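Local coordinates for xyloglucan-specific endo-beta-1,4-glucanase BoGH9A (Bacteroides ovatus, PDB 6DHT), which hydrolyses internal beta-1,4-glucosidic linkages in the backbone of xyloglucan, releasing xyloglucan oligosaccharides, at residues S114-Y117 / P123-E126; A136-N141 / Q256-V261; F220-M225 / P290-R295; A385-G390 / Y455-K460. All blocks are in the same frame, centred on the assembly; numbering follows the deposited sequence.

Contact 1 (S114-Y117 / P123-E126); sequences SFYY and PIEE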
loop_
_atom_site.group_PDB
_atom_site.type_symbol
_atom_site.label_atom_id
_atom_site.label_comp_id
_atom_site.label_asym_id
_atom_site.label_seq_id
_atom_site.Cartn_x
_atom_site.Cartn_y
_atom_site.Cartn_z
ATOM N N SER A 114 -7.002 8.736 -0.974
ATOM C CA SER A 114 -7.935 7.691 -0.560
ATOM C C SER A 114 -8.011 7.582 0.959
ATOM O O SER A 114 -9.084 7.279 1.514
ATOM C CB SER A 114 -7.522 6.341 -1.150
ATOM O OG SER A 114 -6.384 5.780 -0.499
ATOM N N PHE A 115 -6.890 7.817 1.641
ATOM C CA PHE A 115 -6.840 7.735 3.088
ATOM C C PHE A 115 -7.730 8.801 3.737
ATOM O O PHE A 115 -8.390 8.541 4.758
ATOM C CB PHE A 115 -5.400 7.857 3.582
ATOM C CG PHE A 115 -4.565 6.646 3.267
ATOM C CD1 PHE A 115 -3.932 6.511 2.040
ATOM C CD2 PHE A 115 -4.433 5.622 4.209
ATOM C CE1 PHE A 115 -3.202 5.354 1.747
ATOM C CE2 PHE A 115 -3.695 4.490 3.917
ATOM C CZ PHE A 115 -3.097 4.356 2.680
ATOM N N TYR A 116 -7.756 9.993 3.140
ATOM C CA TYR A 116 -8.646 11.051 3.595
ATOM C C TYR A 116 -10.112 10.585 3.570
ATOM O O TYR A 116 -10.845 10.762 4.537
ATOM C CB TYR A 116 -8.429 12.340 2.789
ATOM C CG TYR A 116 -9.576 13.317 2.952
ATOM C CD1 TYR A 116 -9.669 14.145 4.065
ATOM C CD2 TYR A 116 -10.570 13.400 1.990
ATOM C CE1 TYR A 116 -10.735 15.017 4.213
ATOM C CE2 TYR A 116 -11.629 14.277 2.131
ATOM C CZ TYR A 116 -11.698 15.088 3.243
ATOM O OH TYR A 116 -12.753 15.967 3.407
ATOM N N TYR A 117 -10.522 9.931 2.479
ATOM C CA TYR A 117 -11.875 9.419 2.394
ATOM C C TYR A 117 -12.162 8.345 3.462
ATOM O O TYR A 117 -13.310 8.174 3.890
ATOM C CB TYR A 117 -12.152 8.871 1.000
ATOM C CG TYR A 117 -12.257 9.943 -0.052
ATOM C CD1 TYR A 117 -13.381 10.768 -0.120
ATOM C CD2 TYR A 117 -11.261 10.114 -1.005
ATOM C CE1 TYR A 117 -13.501 11.724 -1.096
ATOM C CE2 TYR A 117 -11.367 11.085 -1.965
ATOM C CZ TYR A 117 -12.501 11.885 -2.006
ATOM O OH TYR A 117 -12.590 12.841 -3.003
ATOM N N PRO A 123 -16.249 15.317 9.591
ATOM C CA PRO A 123 -17.004 15.482 8.357
ATOM C C PRO A 123 -16.047 15.460 7.177
ATOM O O PRO A 123 -14.889 15.868 7.271
ATOM C CB PRO A 123 -17.665 16.854 8.528
ATOM C CG PRO A 123 -16.809 17.567 9.471
ATOM C CD PRO A 123 -16.224 16.547 10.399
ATOM N N ILE A 124 -16.553 14.941 6.077
ATOM C CA ILE A 124 -15.799 14.785 4.846
ATOM C C ILE A 124 -16.406 15.807 3.891
ATOM O O ILE A 124 -17.374 15.528 3.202
ATOM C CB ILE A 124 -15.911 13.324 4.347
ATOM C CG1 ILE A 124 -15.403 12.354 5.436
ATOM C CG2 ILE A 124 -15.161 13.136 3.049
ATOM C CD1 ILE A 124 -13.942 12.530 5.792
ATOM N N GLU A 125 -15.867 17.023 3.923
ATOM C CA GLU A 125 -16.514 18.180 3.297
ATOM C C GLU A 125 -16.225 18.318 1.823
ATOM O O GLU A 125 -15.123 18.043 1.373
ATOM C CB GLU A 125 -16.089 19.463 4.007
ATOM C CG GLU A 125 -16.579 19.516 5.449
ATOM C CD GLU A 125 -16.006 20.665 6.255
ATOM O OE1 GLU A 125 -15.049 21.324 5.793
ATOM O OE2 GLU A 125 -16.522 20.900 7.366
ATOM N N GLU A 126 -17.231 18.773 1.080
ATOM C CA GLU A 126 -17.172 18.835 -0.375
ATOM C C GLU A 126 -15.963 19.603 -0.909
ATOM O O GLU A 126 -15.408 19.272 -1.939
ATOM C CB GLU A 126 -18.468 19.438 -0.933
ATOM C CG GLU A 126 -18.494 19.564 -2.450
ATOM C CD GLU A 126 -19.903 19.657 -3.012
ATOM O OE1 GLU A 126 -20.846 19.932 -2.235
ATOM O OE2 GLU A 126 -20.067 19.447 -4.231
HETATM O O HOH W 1 -13.297 17.447 5.522
#

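Contact 2 (A136-N141 / Q256-V261); sequences AGHPDN and QQRYVV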
loop_
_atom_site.group_PDB
_atom_site.type_symbol
_atom_site.label_atom_id
_atom_site.label_comp_id
_atom_site.label_asym_id
_atom_site.label_seq_id
_atom_site.Cartn_x
_atom_site.Cartn_y
_atom_site.Cartn_z
ATOM N N ALA A 136 -19.779 13.357 9.419
ATOM C CA ALA A 136 -18.925 12.584 10.301
ATOM C C ALA A 136 -19.600 11.247 10.676
ATOM O O ALA A 136 -20.828 11.154 10.826
ATOM C CB ALA A 136 -18.600 13.391 11.535
ATOM N N GLY A 137 -18.782 10.211 10.820
ATOM C CA GLY A 137 -19.236 8.913 11.271
ATOM C C GLY A 137 -18.224 8.265 12.206
ATOM O O GLY A 137 -17.059 8.624 12.208
ATOM N N HIS A 138 -18.680 7.311 13.008
ATOM C CA HIS A 138 -17.835 6.605 13.977
ATOM C C HIS A 138 -16.960 7.527 14.842
ATOM O O HIS A 138 -15.727 7.508 14.772
ATOM C CB HIS A 138 -16.993 5.537 13.282
ATOM C CG HIS A 138 -17.813 4.434 12.693
ATOM N ND1 HIS A 138 -18.263 4.465 11.393
ATOM C CD2 HIS A 138 -18.300 3.291 13.234
ATOM C CE1 HIS A 138 -18.979 3.379 11.150
ATOM N NE2 HIS A 138 -19.009 2.648 12.248
ATOM N N PRO A 139 -17.597 8.339 15.688
ATOM C CA PRO A 139 -16.825 9.203 16.589
ATOM C C PRO A 139 -15.887 8.411 17.503
ATOM O O PRO A 139 -14.821 8.908 17.839
ATOM C CB PRO A 139 -17.919 9.915 17.393
ATOM C CG PRO A 139 -19.122 9.067 17.240
ATOM C CD PRO A 139 -19.044 8.515 15.867
ATOM N N ASP A 140 -16.274 7.191 17.862
ATOM C CA ASP A 140 -15.459 6.307 18.675
ATOM C C ASP A 140 -14.994 6.998 19.966
ATOM O O ASP A 140 -13.881 6.773 20.448
ATOM C CB ASP A 140 -14.277 5.765 17.848
ATOM C CG ASP A 140 -14.711 4.716 16.823
ATOM O OD1 ASP A 140 -15.849 4.199 16.922
ATOM O OD2 ASP A 140 -13.934 4.387 15.889
ATOM N N ASN A 141 -15.883 7.823 20.522
ATOM C CA ASN A 141 -15.653 8.480 21.812
ATOM C C ASN A 141 -16.282 7.702 22.959
ATOM O O ASN A 141 -16.054 8.022 24.130
ATOM C CB ASN A 141 -16.204 9.905 21.791
ATOM C CG ASN A 141 -17.619 9.983 21.227
ATOM O OD1 ASN A 141 -18.295 8.965 21.044
ATOM N ND2 ASN A 141 -18.070 11.203 20.944
ATOM N N GLN A 256 -23.939 -0.897 15.989
ATOM C CA GLN A 256 -23.256 -1.829 16.886
ATOM C C GLN A 256 -22.316 -1.133 17.862
ATOM O O GLN A 256 -21.744 -0.083 17.563
ATOM C CB GLN A 256 -22.472 -2.877 16.109
ATOM C CG GLN A 256 -23.283 -3.974 15.502
ATOM C CD GLN A 256 -22.400 -5.073 14.943
ATOM O OE1 GLN A 256 -21.802 -5.851 15.690
ATOM N NE2 GLN A 256 -22.262 -5.102 13.623
ATOM N N GLN A 257 -22.145 -1.734 19.031
ATOM C CA GLN A 257 -21.243 -1.199 20.038
ATOM C C GLN A 257 -19.790 -1.413 19.594
ATOM O O GLN A 257 -19.470 -2.446 19.000
ATOM C CB GLN A 257 -21.511 -1.876 21.399
ATOM C CG GLN A 257 -20.541 -1.525 22.519
ATOM C CD GLN A 257 -20.580 -0.052 22.907
ATOM O OE1 GLN A 257 -19.578 0.662 22.775
ATOM N NE2 GLN A 257 -21.731 0.407 23.403
ATOM N N ARG A 258 -18.939 -0.440 19.910
ATOM C CA ARG A 258 -17.507 -0.482 19.574
ATOM C C ARG A 258 -16.669 -0.898 20.780
ATOM O O ARG A 258 -16.884 -0.407 21.896
ATOM C CB ARG A 258 -17.049 0.893 19.058
ATOM C CG ARG A 258 -17.781 1.363 17.804
ATOM C CD ARG A 258 -17.213 0.749 16.542
ATOM N NE ARG A 258 -16.207 1.611 15.921
ATOM C CZ ARG A 258 -15.745 1.429 14.682
ATOM N NH1 ARG A 258 -16.134 0.408 13.941
ATOM N NH2 ARG A 258 -14.846 2.273 14.198
ATOM N N TYR A 259 -15.721 -1.803 20.544
ATOM C CA TYR A 259 -14.852 -2.345 21.590
ATOM C C TYR A 259 -13.384 -2.228 21.220
ATOM O O TYR A 259 -13.058 -2.253 20.039
ATOM C CB TYR A 259 -15.111 -3.836 21.806
ATOM C CG TYR A 259 -16.492 -4.195 22.310
ATOM C CD1 TYR A 259 -17.535 -4.386 21.431
ATOM C CD2 TYR A 259 -16.727 -4.374 23.663
ATOM C CE1 TYR A 259 -18.798 -4.722 21.878
ATOM C CE2 TYR A 259 -17.992 -4.719 24.126
ATOM C CZ TYR A 259 -19.019 -4.885 23.224
ATOM O OH TYR A 259 -20.284 -5.225 23.658
ATOM N N VAL A 260 -12.518 -2.113 22.217
ATOM C CA VAL A 260 -11.100 -2.445 22.041
ATOM C C VAL A 260 -10.880 -3.823 22.645
ATOM O O VAL A 260 -11.451 -4.163 23.693
ATOM C CB VAL A 260 -10.108 -1.393 22.624
ATOM C CG1 VAL A 260 -10.269 -0.040 21.922
ATOM C CG2 VAL A 260 -10.273 -1.245 24.121
ATOM N N VAL A 261 -10.108 -4.641 21.953
ATOM C CA VAL A 261 -9.882 -6.014 22.355
ATOM C C VAL A 261 -8.431 -6.286 22.771
ATOM O O VAL A 261 -7.583 -5.373 22.798
ATOM C CB VAL A 261 -10.323 -6.959 21.249
ATOM C CG1 VAL A 261 -11.798 -6.735 20.936
ATOM C CG2 VAL A 261 -9.485 -6.733 19.990
#

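Contact 3 (F220-M225 / P290-R295); sequences FNLDWM and PGFSKR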
loop_
_atom_site.group_PDB
_atom_site.type_symbol
_atom_site.label_atom_id
_atom_site.label_comp_id
_atom_site.label_asym_id
_atom_site.label_seq_id
_atom_site.Cartn_x
_atom_site.Cartn_y
_atom_site.Cartn_z
ATOM N N PHE A 220 -3.208 11.660 11.175
ATOM C CA PHE A 220 -4.618 11.465 11.491
ATOM C C PHE A 220 -4.839 10.089 12.101
ATOM O O PHE A 220 -5.684 9.911 12.989
ATOM C CB PHE A 220 -5.517 11.624 10.281
ATOM C CG PHE A 220 -6.951 11.771 10.665
ATOM C CD1 PHE A 220 -7.451 13.012 11.026
ATOM C CD2 PHE A 220 -7.776 10.667 10.753
ATOM C CE1 PHE A 220 -8.782 13.154 11.414
ATOM C CE2 PHE A 220 -9.116 10.813 11.146
ATOM C CZ PHE A 220 -9.599 12.061 11.494
ATOM N N ASN A 221 -4.101 9.095 11.611
ATOM C CA ASN A 221 -4.165 7.762 12.166
ATOM C C ASN A 221 -3.206 7.588 13.357
ATOM O O ASN A 221 -3.561 6.928 14.312
ATOM C CB ASN A 221 -3.928 6.684 11.105
ATOM C CG ASN A 221 -4.381 5.310 11.572
ATOM O OD1 ASN A 221 -5.571 5.013 11.524
ATOM N ND2 ASN A 221 -3.461 4.477 12.045
ATOM N N LEU A 222 -1.989 8.132 13.298
ATOM C CA LEU A 222 -1.076 8.062 14.446
ATOM C C LEU A 222 -1.717 8.593 15.729
ATOM O O LEU A 222 -1.516 8.025 16.816
ATOM C CB LEU A 222 0.202 8.840 14.167
ATOM C CG LEU A 222 1.111 8.206 13.092
ATOM C CD1 LEU A 222 2.148 9.216 12.535
ATOM C CD2 LEU A 222 1.780 6.912 13.599
ATOM N N ASP A 223 -2.476 9.671 15.601
ATOM C CA ASP A 223 -3.113 10.270 16.777
ATOM C C ASP A 223 -4.100 9.283 17.386
ATOM O O ASP A 223 -4.158 9.120 18.613
ATOM C CB ASP A 223 -3.821 11.560 16.384
ATOM C CG ASP A 223 -4.099 12.459 17.561
ATOM O OD1 ASP A 223 -3.344 12.386 18.554
ATOM O OD2 ASP A 223 -5.054 13.253 17.460
ATOM N N TRP A 224 -4.877 8.606 16.546
ATOM C CA TRP A 224 -5.729 7.532 17.049
ATOM C C TRP A 224 -4.901 6.409 17.698
ATOM O O TRP A 224 -5.246 5.912 18.777
ATOM C CB TRP A 224 -6.620 6.943 15.940
ATOM C CG TRP A 224 -7.183 5.650 16.379
ATOM C CD1 TRP A 224 -8.052 5.463 17.408
ATOM C CD2 TRP A 224 -6.855 4.343 15.895
ATOM N NE1 TRP A 224 -8.314 4.133 17.570
ATOM C CE2 TRP A 224 -7.576 3.417 16.665
ATOM C CE3 TRP A 224 -6.033 3.862 14.872
ATOM C CZ2 TRP A 224 -7.499 2.054 16.438
ATOM C CZ3 TRP A 224 -5.970 2.508 14.652
ATOM C CH2 TRP A 224 -6.682 1.623 15.422
ATOM N N MET A 225 -3.813 5.983 17.046
ATOM C CA MET A 225 -3.010 4.874 17.559
ATOM C C MET A 225 -2.548 5.119 19.002
ATOM O O MET A 225 -2.548 4.195 19.805
ATOM C CB MET A 225 -1.796 4.619 16.652
ATOM C CG MET A 225 -2.156 4.079 15.303
ATOM S SD MET A 225 -0.710 3.710 14.287
ATOM C CE MET A 225 -0.240 2.119 14.937
ATOM N N PRO A 290 2.667 20.019 17.851
ATOM C CA PRO A 290 3.479 20.283 19.044
ATOM C C PRO A 290 3.503 19.108 20.007
ATOM O O PRO A 290 2.453 18.578 20.365
ATOM C CB PRO A 290 2.779 21.493 19.677
ATOM C CG PRO A 290 1.410 21.504 19.112
ATOM C CD PRO A 290 1.553 20.969 17.718
ATOM N N GLY A 291 4.699 18.682 20.386
ATOM C CA GLY A 291 4.854 17.623 21.354
ATOM C C GLY A 291 4.756 16.209 20.826
ATOM O O GLY A 291 5.038 15.260 21.551
ATOM N N PHE A 292 4.373 16.030 19.565
ATOM C CA PHE A 292 4.134 14.668 19.100
ATOM C C PHE A 292 5.417 13.826 19.013
ATOM O O PHE A 292 5.445 12.665 19.411
ATOM C CB PHE A 292 3.386 14.679 17.765
ATOM C CG PHE A 292 3.238 13.321 17.147
ATOM C CD1 PHE A 292 2.578 12.300 17.803
ATOM C CD2 PHE A 292 3.772 13.074 15.899
ATOM C CE1 PHE A 292 2.479 11.057 17.239
ATOM C CE2 PHE A 292 3.646 11.828 15.311
ATOM C CZ PHE A 292 3.014 10.828 15.976
ATOM N N SER A 293 6.480 14.398 18.466
ATOM C CA SER A 293 7.723 13.653 18.323
ATOM C C SER A 293 8.150 13.040 19.651
ATOM O O SER A 293 8.438 11.853 19.724
ATOM C CB SER A 293 8.837 14.538 17.771
ATOM O OG SER A 293 10.066 13.836 17.767
ATOM N N LYS A 294 8.184 13.860 20.705
ATOM C CA LYS A 294 8.546 13.382 22.036
ATOM C C LYS A 294 7.577 12.341 22.578
ATOM O O LYS A 294 7.974 11.293 23.079
ATOM C CB LYS A 294 8.606 14.579 22.986
ATOM C CG LYS A 294 9.080 14.250 24.389
ATOM C CD LYS A 294 8.897 15.452 25.313
ATOM C CE LYS A 294 9.450 15.177 26.696
ATOM N NZ LYS A 294 10.940 15.139 26.683
ATOM N N ARG A 295 6.291 12.622 22.463
ATOM C CA ARG A 295 5.278 11.678 22.919
ATOM C C ARG A 295 5.366 10.329 22.199
ATOM O O ARG A 295 5.231 9.275 22.807
ATOM C CB ARG A 295 3.893 12.297 22.730
ATOM C CG ARG A 295 2.777 11.422 23.175
ATOM C CD ARG A 295 1.438 12.119 23.074
ATOM N NE ARG A 295 0.376 11.234 23.555
ATOM C CZ ARG A 295 -0.918 11.395 23.303
ATOM N NH1 ARG A 295 -1.338 12.412 22.549
ATOM N NH2 ARG A 295 -1.785 10.518 23.793
#

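Contact 4 (A385-G390 / Y455-K460); sequences AWLQPG and YLQTGK. With EDO (1,2-ethanediol), chain L.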
loop_
_atom_site.group_PDB
_atom_site.type_symbol
_atom_site.label_atom_id
_atom_site.label_comp_id
_atom_site.label_asym_id
_atom_site.label_seq_id
_atom_site.Cartn_x
_atom_site.Cartn_y
_atom_site.Cartn_z
ATOM N N ALA A 385 15.057 0.705 6.556
ATOM C CA ALA A 385 15.624 1.633 7.530
ATOM C C ALA A 385 17.154 1.525 7.569
ATOM O O ALA A 385 17.851 2.523 7.488
ATOM C CB ALA A 385 15.032 1.372 8.887
ATOM N N TRP A 386 17.666 0.300 7.640
ATOM C CA TRP A 386 19.118 0.075 7.590
ATOM C C TRP A 386 19.781 0.563 6.295
ATOM O O TRP A 386 20.949 0.959 6.316
ATOM C CB TRP A 386 19.419 -1.417 7.801
ATOM C CG TRP A 386 19.339 -1.810 9.244
ATOM C CD1 TRP A 386 18.291 -2.359 9.882
ATOM C CD2 TRP A 386 20.384 -1.681 10.219
ATOM N NE1 TRP A 386 18.586 -2.560 11.216
ATOM C CE2 TRP A 386 19.885 -2.171 11.429
ATOM C CE3 TRP A 386 21.702 -1.196 10.173
ATOM C CZ2 TRP A 386 20.643 -2.169 12.601
ATOM C CZ3 TRP A 386 22.455 -1.212 11.327
ATOM C CH2 TRP A 386 21.928 -1.695 12.524
ATOM N N LEU A 387 19.051 0.545 5.178
ATOM C CA LEU A 387 19.609 0.908 3.872
ATOM C C LEU A 387 19.473 2.397 3.556
ATOM O O LEU A 387 19.940 2.854 2.519
ATOM C CB LEU A 387 18.929 0.107 2.764
ATOM C CG LEU A 387 19.148 -1.399 2.780
ATOM C CD1 LEU A 387 18.330 -2.008 1.656
ATOM C CD2 LEU A 387 20.600 -1.796 2.660
ATOM N N GLN A 388 18.861 3.159 4.450
ATOM C CA GLN A 388 18.639 4.586 4.231
ATOM C C GLN A 388 19.943 5.365 4.082
ATOM O O GLN A 388 20.832 5.255 4.927
ATOM C CB GLN A 388 17.853 5.156 5.412
ATOM C CG GLN A 388 16.788 6.143 5.020
ATOM C CD GLN A 388 15.849 6.451 6.169
ATOM O OE1 GLN A 388 14.989 5.630 6.546
ATOM N NE2 GLN A 388 16.008 7.635 6.742
ATOM N N PRO A 389 20.050 6.188 3.029
ATOM C CA PRO A 389 21.269 6.987 2.838
ATOM C C PRO A 389 21.383 8.176 3.785
ATOM O O PRO A 389 20.446 8.501 4.525
ATOM C CB PRO A 389 21.151 7.457 1.386
ATOM C CG PRO A 389 19.700 7.454 1.099
ATOM C CD PRO A 389 19.108 6.340 1.906
ATOM N N GLY A 390 22.557 8.802 3.776
ATOM C CA GLY A 390 22.810 9.982 4.584
ATOM C C GLY A 390 23.038 9.687 6.055
ATOM O O GLY A 390 23.517 10.543 6.800
ATOM N N TYR A 455 17.228 -0.550 -7.263
ATOM C CA TYR A 455 17.751 0.523 -8.100
ATOM C C TYR A 455 18.469 1.566 -7.223
ATOM O O TYR A 455 19.620 1.949 -7.497
ATOM C CB TYR A 455 16.641 1.202 -8.912
ATOM C CG TYR A 455 17.087 2.470 -9.571
ATOM C CD1 TYR A 455 17.931 2.443 -10.680
ATOM C CD2 TYR A 455 16.703 3.703 -9.072
ATOM C CE1 TYR A 455 18.352 3.608 -11.261
ATOM C CE2 TYR A 455 17.128 4.873 -9.647
ATOM C CZ TYR A 455 17.948 4.823 -10.756
ATOM O OH TYR A 455 18.399 5.992 -11.355
ATOM N N LEU A 456 17.818 2.012 -6.153
ATOM C CA LEU A 456 18.403 3.041 -5.310
ATOM C C LEU A 456 19.735 2.596 -4.704
ATOM O O LEU A 456 20.636 3.419 -4.519
ATOM C CB LEU A 456 17.424 3.456 -4.198
ATOM C CG LEU A 456 16.177 4.223 -4.656
ATOM C CD1 LEU A 456 15.393 4.617 -3.408
ATOM C CD2 LEU A 456 16.496 5.434 -5.471
ATOM N N GLN A 457 19.880 1.308 -4.439
ATOM C CA GLN A 457 21.082 0.779 -3.795
ATOM C C GLN A 457 22.240 0.542 -4.776
ATOM O O GLN A 457 23.387 0.368 -4.353
ATOM C CB GLN A 457 20.755 -0.523 -3.079
ATOM C CG GLN A 457 19.841 -0.330 -1.846
ATOM C CD GLN A 457 20.508 0.492 -0.759
ATOM O OE1 GLN A 457 21.584 0.141 -0.312
ATOM N NE2 GLN A 457 19.894 1.599 -0.370
ATOM N N THR A 458 21.954 0.556 -6.078
ATOM C CA THR A 458 22.945 0.144 -7.096
ATOM C C THR A 458 23.097 1.089 -8.267
ATOM O O THR A 458 24.169 1.126 -8.904
ATOM C CB THR A 458 22.602 -1.229 -7.705
ATOM O OG1 THR A 458 21.327 -1.174 -8.390
ATOM C CG2 THR A 458 22.587 -2.321 -6.639
ATOM N N GLY A 459 22.058 1.858 -8.594
ATOM C CA GLY A 459 22.055 2.669 -9.806
ATOM C C GLY A 459 21.840 1.851 -11.074
ATOM O O GLY A 459 21.976 2.397 -12.182
ATOM N N LYS A 460 21.533 0.560 -10.941
ATOM C CA LYS A 460 21.302 -0.294 -12.115
ATOM C C LYS A 460 19.876 -0.107 -12.619
ATOM O O LYS A 460 18.905 -0.547 -11.977
ATOM C CB LYS A 460 21.573 -1.763 -11.798
ATOM C CG LYS A 460 23.031 -2.081 -11.486
ATOM C CD LYS A 460 23.247 -3.534 -11.033
ATOM C CE LYS A 460 22.658 -4.545 -12.017
ATOM N NZ LYS A 460 23.229 -5.917 -11.833
HETATM C C1 EDO L . 24.421 -0.687 2.385
HETATM O O1 EDO L . 25.506 -0.247 3.213
HETATM C C2 EDO L . 23.452 0.469 2.163
HETATM O O2 EDO L . 23.998 1.350 1.175
#

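Contact 1 (S114-Y117 / P123-E126)
Tyr116 meets the backbone around Ile124 through one water molecule. The water lies 2.6 Å from Tyr116 OH, at the edge of the phenol ring and in its plane. It donates to Pro123 O at 2.8 Å and accepts from Glu125 N at 3.1 Å. Three groups therefore grip it. Two of them are backbone atoms on either side of Ile124.

The apolar part lies beside this bridge. Tyr116 CG is anti to its own backbone N (chi1 164°), which sends the ring off the helix toward the loop. Ile124 comes from the opposite direction. Its CG2 touches Tyr116 CE2 at 3.8 Å, and its CD1 sits over one face of that ring. The same CG2 approaches Tyr117 CD1 obliquely at 4.3 Å. One face of the Tyr117 ring lies against Tyr116 CD2. Tyr117 OH bonds to Ala129 O, and Ile124 also packs on Ala129.

The contact joins the end of helix 105-117 to the loop leading into helix 126-129, where Glu125 is the N-cap residue. The phenol reaches the loop's backbone polar groups through water, while the isoleucine methyls pack against the aromatic carbons. The loop is thus held by both polar and apolar means.

Contact 2 (A136-N141 / Q256-V261)
Arg258 grips the carboxylate of Asp140 side-on, one nitrogen to each oxygen. Arg258 NE donates to Asp140 OD1 at 2.8 Å. Arg258 NH2 donates to Asp140 OD2 at 2.9 Å, almost straight at 177°, and meets the syn lone pair of that oxygen. The two flat groups are nearly coplanar, although OD1 is met somewhat out of the carboxylate plane. His138 covers one face of the guanidinium, with CD2 3.5 Å from Arg258 CZ. The planes are 39° apart, so this is a tilted contact and not a parallel stack.

The arginine chain bends at chi2 (-81°) and again at chi3, which turns the NE side toward the aspartate. Its backbone belongs to the run entering strand 259-260. That strand lies in a mixed sheet, parallel to strand 143-145, and Arg258 bonds through its backbone to Leu144. The salt bridge thus ties the loop before strand 143-145 to the chain that forms its parallel neighbour, strand 259-260.

Further out, Asp140 OD2 forms a second salt bridge with Lys174, and Arg258 NH1 donates to Tyr172 O. A leucine in place of Arg258 would probably leave the Asp140 carboxylate with Lys174 but without its guanidinium mate, and deprive Tyr172 O of this donor. His138 ND1 is hydrogen-bonded to Tyr167 OH, which helps fix the imidazole. The Arg258 side chain lies about 7 Å from that of Asp171, the predicted nucleophile.

Contact 3 (F220-M225 / P290-R295)
Leu222 and Phe292 cross at about a right angle. Leu222 touches the far end of the phenylalanine ring with two carbons: CB lies 3.9 Å from Phe292 CZ, and Leu222 CD1 is equally near to that CZ. The approach of CB to the ring is oblique. Phe292 CG is anti to its backbone N (chi1 174°), which carries the ring out from the first turn of helix 292-309 toward helix 213-226. Phe282 meets the same ring edge-to-face. Leu222 also packs on Met275 and Ser278 of helix 265-281, so three helices share this apolar patch.

Arg295, one turn after Phe292, stretches toward the same helix with an extended chain. Its NH1 comes within 4.5 Å of Asp223 OD1. The carboxylate oxygen stands off the plane of the guanidinium, so the two groups meet as charges and not as a bonded pair. The salt bridge of Asp223 is with Lys164, through OD2.

Gly291 is the N-cap of helix 292-309, and its carbonyl oxygen accepts from Arg295 N at 3.1 Å. The contact joins the start of this helix to the later part of helix 213-226, within the helical catalytic domain of family 9. The chemistry is chiefly apolar. The opposite charges at its margin probably add no more than a loose attraction.

Contact 4 (A385-G390 / Y455-K460)
The flat amide of Gln457 has the side chain of Leu387 over one face. Leu387 CB lies above Gln457 NE2 at 3.6 Å, CD1 stands over Gln457 CD at 4.1 Å, and CD2 is above Gln457 OE1 at 3.7 Å. The leucine thus spans the whole amide. The amide nitrogen donates to the leucine's own carbonyl: Gln457 NE2 lies 3.2 Å from Leu387 O. This bond is bent (139° at the hydrogen), and the donor comes in tilted from the carbonyl plane. At the other end of the amide, OE1 takes a weak hydrogen bond of 3.1 Å from O2 of a 1,2-ethanediol. The diol probably came from the crystallisation liquor. It also bonds to Asp402 and Arg398, and its C2 touches Leu387 CD2.

The contact joins the ends of two helices, 379-386 and 439-458, in the (alpha/alpha)6 barrel expected of this family. Helix 395-416 lies beside both: Leu387 packs on Lys405, whose NZ bonds to Gln457 O. Gln457 bends back at chi2 (-64°), and this brings its amide to the leucine. With Gln457 replaced by alanine, Leu387 O would probably lose this donor and a gap would open beside the leucine side chain.

Gly459, with positive phi, has left the helix, and its N bonds to Tyr455 O at 2.7 Å. Thr458 OG1 accepts from Lys460 N at 3.1 Å, an ST turn that leads the chain on toward helix 461-474.

Overall arrangement
All four contacts lie in the family 9 catalytic domain. Contacts 1 and 2 are mostly buried; contacts 3 and 4 are only partly so. Contacts 1 and 2 touch each other where Pro123 meets Ala136, and both fix loops. Contact 1 does so with a water and apolar carbons, contact 2 with a buried ion pair. Contacts 3 and 4 join helices. Contact 3 is mainly apolar, while contact 4 pairs helix ends through an amide. Contacts 2 and 3 alternate along the chain, with centres about 20 Å apart. Lys174 links their surroundings: it pairs with Asp140 and lies against Trp224. Contact 4 lies on the opposite side of the chain's centre from contacts 1 and 2.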